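Local coordinates for protein transcriptional regulator (AraC-type DNA-binding domain-containing proteins) (Chromobacterium violaceum, PDB 3OIO) that probably binds specific DNA sequences and regulates transcription through its C-terminal AraC-type domain, the part of the longer protein described here, at residues Tyr55-Arg60 and Cys82-Gly87; Arg60-Arg65 and Asn96-Thr101; Leu67-Ser72 and Arg103-Gln108. One frame throughout, in Å; residues are numbered along the deposited sequence. Where two conformers were deposited one is given.

Contact 1: residues Tyr55-Arg60 and Cys82-Gly87; sequences YYLELR and CGFSSG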
loop_
_atom_site.group_PDB
_atom_site.type_symbol
_atom_site.label_atom_id
_atom_site.label_comp_id
_atom_site.label_asym_id
_atom_site.label_seq_id
_atom_site.Cartn_x
_atom_site.Cartn_y
_atom_site.Cartn_z
ATOM N N TYR A 55 -4.051 -3.730 4.147
ATOM C CA TYR A 55 -4.426 -2.986 2.953
ATOM C C TYR A 55 -3.402 -1.845 2.721
ATOM O O TYR A 55 -3.012 -1.554 1.589
ATOM C CB TYR A 55 -5.868 -2.427 3.074
ATOM C CG TYR A 55 -6.295 -1.763 1.807
ATOM C CD1 TYR A 55 -6.910 -2.482 0.786
ATOM C CD2 TYR A 55 -6.003 -0.404 1.597
ATOM C CE1 TYR A 55 -7.253 -1.851 -0.428
ATOM C CE2 TYR A 55 -6.321 0.229 0.402
ATOM C CZ TYR A 55 -6.968 -0.491 -0.596
ATOM O OH TYR A 55 -7.284 0.135 -1.784
ATOM N N TYR A 56 -2.968 -1.200 3.798
ATOM C CA TYR A 56 -1.984 -0.108 3.663
ATOM C C TYR A 56 -0.675 -0.623 3.034
ATOM O O TYR A 56 -0.064 0.042 2.174
ATOM C CB TYR A 56 -1.701 0.500 5.054
ATOM C CG TYR A 56 -1.544 2.011 5.069
ATOM C CD1 TYR A 56 -1.050 2.713 3.939
ATOM C CD2 TYR A 56 -1.840 2.739 6.234
ATOM C CE1 TYR A 56 -0.919 4.116 3.966
ATOM C CE2 TYR A 56 -1.704 4.136 6.280
ATOM C CZ TYR A 56 -1.226 4.814 5.161
ATOM O OH TYR A 56 -1.089 6.173 5.250
ATOM N N LEU A 57 -0.269 -1.813 3.444
ATOM C CA LEU A 57 0.904 -2.450 2.836
ATOM C C LEU A 57 0.633 -2.690 1.332
ATOM O O LEU A 57 1.508 -2.425 0.498
ATOM C CB LEU A 57 1.217 -3.770 3.528
ATOM C CG LEU A 57 2.408 -4.545 2.918
ATOM C CD1 LEU A 57 3.730 -3.731 2.997
ATOM C CD2 LEU A 57 2.556 -5.959 3.606
ATOM N N GLU A 58 -0.558 -3.198 0.985
ATOM C CA GLU A 58 -0.869 -3.383 -0.442
ATOM C C GLU A 58 -0.746 -2.069 -1.226
ATOM O O GLU A 58 -0.244 -2.047 -2.347
ATOM C CB GLU A 58 -2.298 -3.892 -0.650
ATOM C CG GLU A 58 -2.594 -5.246 -0.072
ATOM C CD GLU A 58 -4.043 -5.639 -0.363
ATOM O OE1 GLU A 58 -4.476 -5.538 -1.526
ATOM O OE2 GLU A 58 -4.768 -6.014 0.583
ATOM N N LEU A 59 -1.238 -0.992 -0.632
ATOM C CA LEU A 59 -1.205 0.314 -1.265
ATOM C C LEU A 59 0.249 0.766 -1.481
ATOM O O LEU A 59 0.623 1.199 -2.582
ATOM C CB LEU A 59 -1.963 1.262 -0.348
ATOM C CG LEU A 59 -2.245 2.690 -0.724
ATOM C CD1 LEU A 59 -3.262 3.268 0.276
ATOM C CD2 LEU A 59 -0.923 3.420 -0.673
ATOM N N ARG A 60 1.073 0.632 -0.440
ATOM C CA ARG A 60 2.493 1.014 -0.525
ATOM C C ARG A 60 3.234 0.141 -1.554
ATOM O O ARG A 60 4.071 0.664 -2.304
ATOM C CB ARG A 60 3.148 0.912 0.864
ATOM C CG ARG A 60 2.625 2.041 1.821
ATOM C CD ARG A 60 2.872 1.770 3.345
ATOM N NE ARG A 60 4.216 1.217 3.463
ATOM C CZ ARG A 60 4.572 0.198 4.225
ATOM N NH1 ARG A 60 5.830 -0.284 4.101
ATOM N NH2 ARG A 60 3.688 -0.326 5.098
ATOM N N CYS A 82 8.570 4.125 -0.162
ATOM C CA CYS A 82 7.267 3.526 0.050
ATOM C C CYS A 82 7.143 3.000 1.473
ATOM O O CYS A 82 6.263 2.179 1.765
ATOM C CB CYS A 82 6.998 2.430 -0.985
ATOM S SG CYS A 82 6.942 3.093 -2.649
ATOM N N GLY A 83 8.007 3.489 2.367
ATOM C CA GLY A 83 7.852 3.251 3.811
ATOM C C GLY A 83 8.513 1.991 4.358
ATOM O O GLY A 83 8.264 1.625 5.511
ATOM N N PHE A 84 9.302 1.301 3.541
ATOM C CA PHE A 84 9.978 0.075 3.964
ATOM C C PHE A 84 11.257 0.427 4.702
ATOM O O PHE A 84 11.782 1.521 4.525
ATOM C CB PHE A 84 10.217 -0.848 2.753
ATOM C CG PHE A 84 8.947 -1.355 2.187
ATOM C CD1 PHE A 84 8.373 -2.526 2.692
ATOM C CD2 PHE A 84 8.258 -0.620 1.217
ATOM C CE1 PHE A 84 7.138 -2.987 2.205
ATOM C CE2 PHE A 84 7.017 -1.074 0.721
ATOM C CZ PHE A 84 6.468 -2.269 1.233
ATOM N N SER A 85 11.775 -0.454 5.532
ATOM C CA SER A 85 12.990 -0.070 6.228
ATOM C C SER A 85 14.144 -0.978 5.979
ATOM O O SER A 85 15.131 -0.905 6.696
ATOM C CB SER A 85 12.789 0.057 7.723
ATOM O OG SER A 85 13.670 1.042 8.200
ATOM N N SER A 86 14.012 -1.856 4.996
ATOM C CA SER A 86 15.210 -2.463 4.423
ATOM C C SER A 86 14.890 -2.985 3.048
ATOM O O SER A 86 13.708 -3.231 2.712
ATOM C CB SER A 86 15.761 -3.592 5.298
ATOM O OG SER A 86 14.998 -4.788 5.209
ATOM N N GLY A 87 15.959 -3.170 2.269
ATOM C CA GLY A 87 15.846 -3.778 0.971
ATOM C C GLY A 87 15.276 -5.179 1.045
ATOM O O GLY A 87 14.334 -5.483 0.293
#

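Contact 2: residues Arg60-Arg65 and Asn96-Thr101; sequences RLNRAR and NHFNIT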
loop_
_atom_site.group_PDB
_atom_site.type_symbol
_atom_site.label_atom_id
_atom_site.label_comp_id
_atom_site.label_asym_id
_atom_site.label_seq_id
_atom_site.Cartn_x
_atom_site.Cartn_y
_atom_site.Cartn_z
ATOM N N ARG A 60 1.073 0.632 -0.440
ATOM C CA ARG A 60 2.493 1.014 -0.525
ATOM C C ARG A 60 3.234 0.141 -1.554
ATOM O O ARG A 60 4.071 0.664 -2.304
ATOM C CB ARG A 60 3.148 0.912 0.864
ATOM C CG ARG A 60 2.625 2.041 1.821
ATOM C CD ARG A 60 2.872 1.770 3.345
ATOM N NE ARG A 60 4.216 1.217 3.463
ATOM C CZ ARG A 60 4.572 0.198 4.225
ATOM N NH1 ARG A 60 5.830 -0.284 4.101
ATOM N NH2 ARG A 60 3.688 -0.326 5.098
ATOM N N LEU A 61 2.900 -1.154 -1.612
ATOM C CA LEU A 61 3.496 -2.053 -2.619
ATOM C C LEU A 61 3.081 -1.671 -4.049
ATOM O O LEU A 61 3.906 -1.762 -4.982
ATOM C CB LEU A 61 3.095 -3.511 -2.350
ATOM C CG LEU A 61 3.875 -4.082 -1.142
ATOM C CD1 LEU A 61 3.233 -5.428 -0.746
ATOM C CD2 LEU A 61 5.440 -4.238 -1.353
ATOM N N ASN A 62 1.815 -1.246 -4.232
ATOM C CA ASN A 62 1.406 -0.770 -5.534
ATOM C C ASN A 62 2.075 0.541 -5.924
ATOM O O ASN A 62 2.386 0.731 -7.113
ATOM C CB ASN A 62 -0.135 -0.693 -5.627
ATOM C CG ASN A 62 -0.726 -2.035 -6.025
ATOM O OD1 ASN A 62 -0.770 -2.387 -7.221
ATOM N ND2 ASN A 62 -1.158 -2.812 -5.032
ATOM N N ARG A 63 2.296 1.448 -4.957
ATOM C CA ARG A 63 3.074 2.640 -5.302
ATOM C C ARG A 63 4.497 2.210 -5.724
ATOM O O ARG A 63 5.085 2.759 -6.679
ATOM C CB ARG A 63 3.105 3.655 -4.136
ATOM C CG ARG A 63 4.026 4.872 -4.388
ATOM C CD ARG A 63 3.758 5.690 -5.662
ATOM N NE ARG A 63 2.376 6.119 -5.902
ATOM C CZ ARG A 63 1.839 7.257 -5.455
ATOM N NH1 ARG A 63 0.572 7.571 -5.762
ATOM N NH2 ARG A 63 2.550 8.077 -4.682
ATOM N N ALA A 64 5.057 1.231 -5.021
ATOM C CA ALA A 64 6.414 0.749 -5.364
ATOM C C ALA A 64 6.419 0.201 -6.799
ATOM O O ALA A 64 7.366 0.423 -7.591
ATOM C CB ALA A 64 6.850 -0.315 -4.366
ATOM N N ARG A 65 5.375 -0.537 -7.146
ATOM C CA ARG A 65 5.275 -1.072 -8.507
ATOM C C ARG A 65 5.276 0.068 -9.532
ATOM O O ARG A 65 5.970 -0.018 -10.579
ATOM C CB ARG A 65 4.012 -1.949 -8.626
ATOM C CG ARG A 65 3.776 -2.499 -10.047
ATOM C CD ARG A 65 2.686 -3.544 -10.045
ATOM N NE ARG A 65 2.467 -4.042 -11.390
ATOM C CZ ARG A 65 1.586 -3.518 -12.265
ATOM N NH1 ARG A 65 0.835 -2.479 -11.920
ATOM N NH2 ARG A 65 1.468 -4.027 -13.499
ATOM N N ASN A 96 6.204 -11.709 -2.377
ATOM C CA ASN A 96 5.058 -12.453 -1.853
ATOM C C ASN A 96 3.731 -11.914 -2.432
ATOM O O ASN A 96 2.792 -12.674 -2.731
ATOM C CB ASN A 96 5.024 -12.356 -0.325
ATOM C CG ASN A 96 3.824 -13.076 0.266
ATOM O OD1 ASN A 96 3.634 -14.256 0.031
ATOM N ND2 ASN A 96 2.994 -12.352 1.007
ATOM N N HIS A 97 3.664 -10.595 -2.604
ATOM C CA HIS A 97 2.423 -9.974 -3.019
ATOM C C HIS A 97 2.171 -10.119 -4.532
ATOM O O HIS A 97 1.039 -10.439 -4.944
ATOM C CB HIS A 97 2.424 -8.489 -2.649
ATOM C CG HIS A 97 1.129 -7.825 -2.963
ATOM N ND1 HIS A 97 0.005 -7.993 -2.177
ATOM C CD2 HIS A 97 0.748 -7.068 -4.026
ATOM C CE1 HIS A 97 -1.000 -7.313 -2.721
ATOM N NE2 HIS A 97 -0.574 -6.760 -3.851
ATOM N N PHE A 98 3.215 -9.876 -5.333
ATOM C CA PHE A 98 3.075 -9.795 -6.789
ATOM C C PHE A 98 3.580 -11.027 -7.523
ATOM O O PHE A 98 3.391 -11.145 -8.746
ATOM C CB PHE A 98 3.829 -8.571 -7.318
ATOM C CG PHE A 98 3.128 -7.276 -7.055
ATOM C CD1 PHE A 98 1.880 -7.000 -7.648
ATOM C CD2 PHE A 98 3.717 -6.307 -6.227
ATOM C CE1 PHE A 98 1.205 -5.768 -7.388
ATOM C CE2 PHE A 98 3.079 -5.080 -5.992
ATOM C CZ PHE A 98 1.830 -4.796 -6.573
ATOM N N ASN A 99 4.213 -11.927 -6.778
ATOM C CA ASN A 99 4.798 -13.151 -7.338
ATOM C C ASN A 99 5.854 -12.898 -8.399
ATOM O O ASN A 99 6.037 -13.720 -9.297
ATOM C CB ASN A 99 3.708 -14.069 -7.878
ATOM C CG ASN A 99 2.776 -14.524 -6.801
ATOM O OD1 ASN A 99 1.565 -14.393 -6.915
ATOM N ND2 ASN A 99 3.335 -15.020 -5.717
ATOM N N ILE A 100 6.524 -11.751 -8.280
ATOM C CA ILE A 100 7.782 -11.462 -8.968
ATOM C C ILE A 100 8.551 -10.514 -8.090
ATOM O O ILE A 100 7.967 -9.812 -7.257
ATOM C CB ILE A 100 7.614 -10.845 -10.375
ATOM C CG1 ILE A 100 6.867 -9.524 -10.331
ATOM C CG2 ILE A 100 6.937 -11.821 -11.349
ATOM C CD1 ILE A 100 6.982 -8.763 -11.745
ATOM N N THR A 101 9.863 -10.458 -8.281
ATOM C CA THR A 101 10.671 -9.574 -7.470
ATOM C C THR A 101 10.640 -8.139 -8.024
ATOM O O THR A 101 10.263 -7.914 -9.191
ATOM C CB THR A 101 12.148 -10.032 -7.461
ATOM O OG1 THR A 101 12.663 -9.959 -8.810
ATOM C CG2 THR A 101 12.269 -11.458 -6.899
#

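Contact 3: residues Leu67-Ser72 and Arg103-Gln108; sequences LLQQTS and REERAQ. With SO4 (sulfate ion), chain C.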
loop_
_atom_site.group_PDB
_atom_site.type_symbol
_atom_site.label_atom_id
_atom_site.label_comp_id
_atom_site.label_asym_id
_atom_site.label_seq_id
_atom_site.Cartn_x
_atom_site.Cartn_y
_atom_site.Cartn_z
ATOM N N LEU A 67 6.637 3.000 -9.186
ATOM C CA LEU A 67 8.009 3.546 -9.220
ATOM C C LEU A 67 9.004 2.620 -9.958
ATOM O O LEU A 67 9.922 3.093 -10.638
ATOM C CB LEU A 67 8.512 3.843 -7.797
ATOM C CG LEU A 67 7.734 4.941 -7.050
ATOM C CD1 LEU A 67 8.198 4.982 -5.587
ATOM C CD2 LEU A 67 7.888 6.326 -7.689
ATOM N N LEU A 68 8.796 1.316 -9.842
ATOM C CA LEU A 68 9.615 0.344 -10.551
ATOM C C LEU A 68 9.398 0.429 -12.032
ATOM O O LEU A 68 10.326 0.172 -12.822
ATOM C CB LEU A 68 9.293 -1.061 -10.074
ATOM C CG LEU A 68 9.876 -1.329 -8.660
ATOM C CD1 LEU A 68 9.146 -2.515 -8.047
ATOM C CD2 LEU A 68 11.411 -1.583 -8.708
ATOM N N GLN A 69 8.180 0.784 -12.414
ATOM C CA GLN A 69 7.871 0.886 -13.833
ATOM C C GLN A 69 8.274 2.235 -14.437
ATOM O O GLN A 69 8.414 2.323 -15.661
ATOM C CB GLN A 69 6.408 0.556 -14.100
ATOM C CG GLN A 69 6.088 -0.880 -13.783
ATOM C CD GLN A 69 4.659 -1.228 -14.001
ATOM O OE1 GLN A 69 3.760 -0.394 -13.851
ATOM N NE2 GLN A 69 4.418 -2.472 -14.317
ATOM N N GLN A 70 8.525 3.251 -13.597
ATOM C CA GLN A 70 8.805 4.617 -14.092
ATOM C C GLN A 70 10.011 5.410 -13.600
ATOM O O GLN A 70 10.130 6.595 -13.929
ATOM C CB GLN A 70 7.589 5.482 -13.858
ATOM C CG GLN A 70 6.326 4.782 -14.263
ATOM C CD GLN A 70 5.110 5.586 -13.986
ATOM O OE1 GLN A 70 5.173 6.821 -13.857
ATOM N NE2 GLN A 70 3.969 4.914 -13.911
ATOM N N THR A 71 10.955 4.817 -12.912
ATOM C CA THR A 71 12.066 5.616 -12.438
ATOM C C THR A 71 13.323 4.786 -12.582
ATOM O O THR A 71 13.245 3.596 -12.819
ATOM C CB THR A 71 11.876 5.993 -10.928
ATOM O OG1 THR A 71 12.043 4.827 -10.119
ATOM C CG2 THR A 71 10.479 6.586 -10.643
ATOM N N SER A 72 14.486 5.400 -12.401
ATOM C CA SER A 72 15.728 4.628 -12.351
ATOM C C SER A 72 16.212 4.563 -10.906
ATOM O O SER A 72 17.405 4.326 -10.659
ATOM C CB SER A 72 16.788 5.279 -13.242
ATOM O OG SER A 72 17.098 6.572 -12.751
ATOM N N ARG A 103 13.161 -6.418 -8.951
ATOM C CA ARG A 103 14.079 -6.385 -10.088
ATOM C C ARG A 103 13.408 -6.957 -11.340
ATOM O O ARG A 103 13.578 -6.409 -12.453
ATOM C CB ARG A 103 15.405 -7.112 -9.722
ATOM C CG ARG A 103 16.491 -7.116 -10.760
ATOM C CD ARG A 103 17.818 -7.620 -10.101
ATOM N NE ARG A 103 18.586 -6.533 -9.451
ATOM C CZ ARG A 103 18.550 -6.213 -8.153
ATOM N NH1 ARG A 103 17.795 -6.890 -7.297
ATOM N NH2 ARG A 103 19.280 -5.202 -7.704
ATOM N N GLU A 104 12.596 -8.005 -11.170
ATOM C CA GLU A 104 11.889 -8.603 -12.321
ATOM C C GLU A 104 10.835 -7.620 -12.820
ATOM O O GLU A 104 10.633 -7.474 -14.035
ATOM C CB GLU A 104 11.255 -9.947 -11.924
ATOM C CG GLU A 104 12.285 -11.071 -11.833
ATOM C CD GLU A 104 11.819 -12.360 -11.138
ATOM O OE1 GLU A 104 10.883 -12.377 -10.299
ATOM O OE2 GLU A 104 12.484 -13.386 -11.404
ATOM N N GLU A 105 10.145 -6.951 -11.892
ATOM C CA GLU A 105 9.109 -5.957 -12.285
ATOM C C GLU A 105 9.769 -4.864 -13.143
ATOM O O GLU A 105 9.270 -4.503 -14.224
ATOM C CB GLU A 105 8.485 -5.302 -11.043
ATOM C CG GLU A 105 7.277 -4.405 -11.402
ATOM C CD GLU A 105 6.021 -5.236 -11.625
ATOM O OE1 GLU A 105 5.488 -5.788 -10.651
ATOM O OE2 GLU A 105 5.571 -5.335 -12.778
ATOM N N ARG A 106 10.898 -4.339 -12.680
ATOM C CA ARG A 106 11.566 -3.308 -13.479
ATOM C C ARG A 106 12.043 -3.846 -14.826
ATOM O O ARG A 106 11.896 -3.161 -15.863
ATOM C CB ARG A 106 12.708 -2.644 -12.721
ATOM C CG ARG A 106 13.573 -1.876 -13.698
ATOM C CD ARG A 106 14.176 -0.654 -13.116
ATOM N NE ARG A 106 13.217 0.211 -12.442
ATOM C CZ ARG A 106 13.586 1.065 -11.497
ATOM N NH1 ARG A 106 14.868 1.152 -11.157
ATOM N NH2 ARG A 106 12.687 1.838 -10.908
ATOM N N ALA A 107 12.563 -5.079 -14.849
ATOM C CA ALA A 107 13.034 -5.652 -16.135
ATOM C C ALA A 107 11.893 -5.777 -17.123
ATOM O O ALA A 107 12.107 -5.651 -18.333
ATOM C CB ALA A 107 13.682 -7.035 -15.914
ATOM N N GLN A 108 10.681 -6.017 -16.601
ATOM C CA GLN A 108 9.517 -6.207 -17.457
ATOM C C GLN A 108 8.697 -4.941 -17.751
ATOM O O GLN A 108 7.643 -5.047 -18.415
ATOM C CB GLN A 108 8.629 -7.299 -16.834
ATOM C CG GLN A 108 9.316 -8.668 -16.817
ATOM C CD GLN A 108 8.509 -9.702 -16.029
ATOM O OE1 GLN A 108 7.286 -9.574 -15.917
ATOM N NE2 GLN A 108 9.191 -10.724 -15.475
HETATM S S SO4 C . 19.551 -1.761 -8.150
HETATM O O1 SO4 C . 19.481 -2.541 -6.883
HETATM O O2 SO4 C . 18.305 -0.986 -8.361
HETATM O O3 SO4 C . 20.608 -0.728 -8.103
HETATM O O4 SO4 C . 19.787 -2.731 -9.232
HETATM O O HOH W 1 6.669 -4.535 -15.035
#

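Contact 1: residues Tyr55-Arg60 and Cys82-Gly87
The Phe84 ring carries Arg60 NH1 on one face, 3.4 Å above the plane and over its centre, while the CB of Cys82 lies in plane at its edge. The guanidinium of Arg60 in turn meets Cys82 O at its edge. Residues 82-86 form the turn of the second helix-turn-helix of this AraC-type domain, between helix 75-81 and helix 87-98, and Arg60 reaches it from the long helix 52-70. The bond from Arg60 NE to Cys82 O is short and nearly straight, 2.8 Å with an N-H...O angle of 170°, and a weak second bond runs from NH1 to the same oxygen. A bend at chi3 (42°) turns NE out of the line of the chain toward this carbonyl. Arg60 CZ stands 4.5 Å from the Phe84 ring centroid, a cation-pi arrangement, so one side chain binds both the backbone and the aromatic group of the turn. Gly83, with positive phi, is the C-prime residue of the Schellman motif that ends helix 75-81. Phe84 also meets the rings of Phe90 and His89. Leu57 crosses Phe84 at about a right angle, its CD1 touching Phe84 CZ at 3.6 Å.

Contact 2: residues Arg60-Arg65 and Asn96-Thr101
Leu61 O accepts the helical hydrogen bond from Arg65 N (2.9 Å) and also faces the edge of the Phe98 ring, whose CE2 is 3.6 Å from that oxygen. Here the long helix 52-70 packs against the C-terminal end of helix 87-98, the second helix of the second helix-turn-helix. Phe98 is the centre of the contact. Arg65 CD lies over one face, in a CH-pi contact 4.1 Å from the ring centroid; on the opposite face His97 CD2 sits over the centre. The aliphatic chain of Arg65 is extended from CG to NE, so its methylene, not its charge, meets the ring. Asn62 comes to the edge, its OD1 3.6 Å from Phe98 CZ and its amide plane 79° from the ring plane, while its ND2 is bonded back to Glu58 O one turn earlier in the same helix. Beside this cluster Leu61 CD1 packs on His97 CB at 3.7 Å, and Tyr94 meets Phe98 from within helix 87-98. No hydrogen bond joins the two segments, and Arg65 NE makes a long, weak ion pair with Glu105. Leu61 O and Asn62 OD1 lie against slightly positive ring C-H groups, consistent with a weak electrostatic preference.

Contact 3: residues Leu67-Ser72 and Arg103-Gln108
The C-terminal end of helix 52-70 meets helix 102-107, the final helix of the domain, where Arg106, in the conformer described, donates to the carbonyls of Leu67 and Leu68. Two conformers of this arginine were deposited. In this one NE donates to Leu68 O at 2.9 Å with an N-H...O angle of 168°, the oxygen lying in the guanidinium plane. NH2 adds weak bonds to Leu67 O (3.0 Å) and to Leu68 O, and NH1 is hydrogen-bonded to Lys73 O, just past the segment. The guanidinium is thus set among carbonyls where the helix gives way to the loop, a place where the helix dipole would probably favour a positive charge. Leu68 CD2 lies over one face of the group, offset toward the rim. Thr71 OG1 donates to Leu67 O at 2.8 Å, from above the carbonyl plane. Beside this polar cluster Leu68 CB packs on Glu105 CG at 4.1 Å, and the Leu68 side chain also touches Ile75 and Ile78 of helix 75-81. Glu105 bends at chi2 (80°), which turns CD off the line of the chain. One water donates to both Glu105 OE2 (2.6 Å) and Glu105 O. The same water accepts from Gln69 NE2, while Glu105 OE1 is bonded to Tyr94 OH. Arg103 NH2 holds a sulfate, probably from the crystallisation liquor. In the conformer described, the Arg106 bonds are those of an arginine side chain binding the last carbonyls of a helix, joining the final helix of the AraC-type domain to its long linking helix.

From the N terminus the chain passes through helices 7-17, 26-33 and 37-47 before entering helix 52-70, which supplies the first segments, the last running on past its end. Contact 1 closes a loop of 21 residues at the turn after helix 75-81. Contacts 2 and 3 each close a loop of 30 residues, at the end of helix 87-98 and in helix 102-107. The second segments follow in the same order as the first, so the three loops cross and none nests. Successive parts of the C-terminal half are thereby laid along the long helix linking the two helix-turn-helix halves. Phe84 packs on Leu61 between contacts 1 and 2, Cys82 on Leu67 between 1 and 3; a long, weak Arg65-Glu105 ion pair joins 2 and 3.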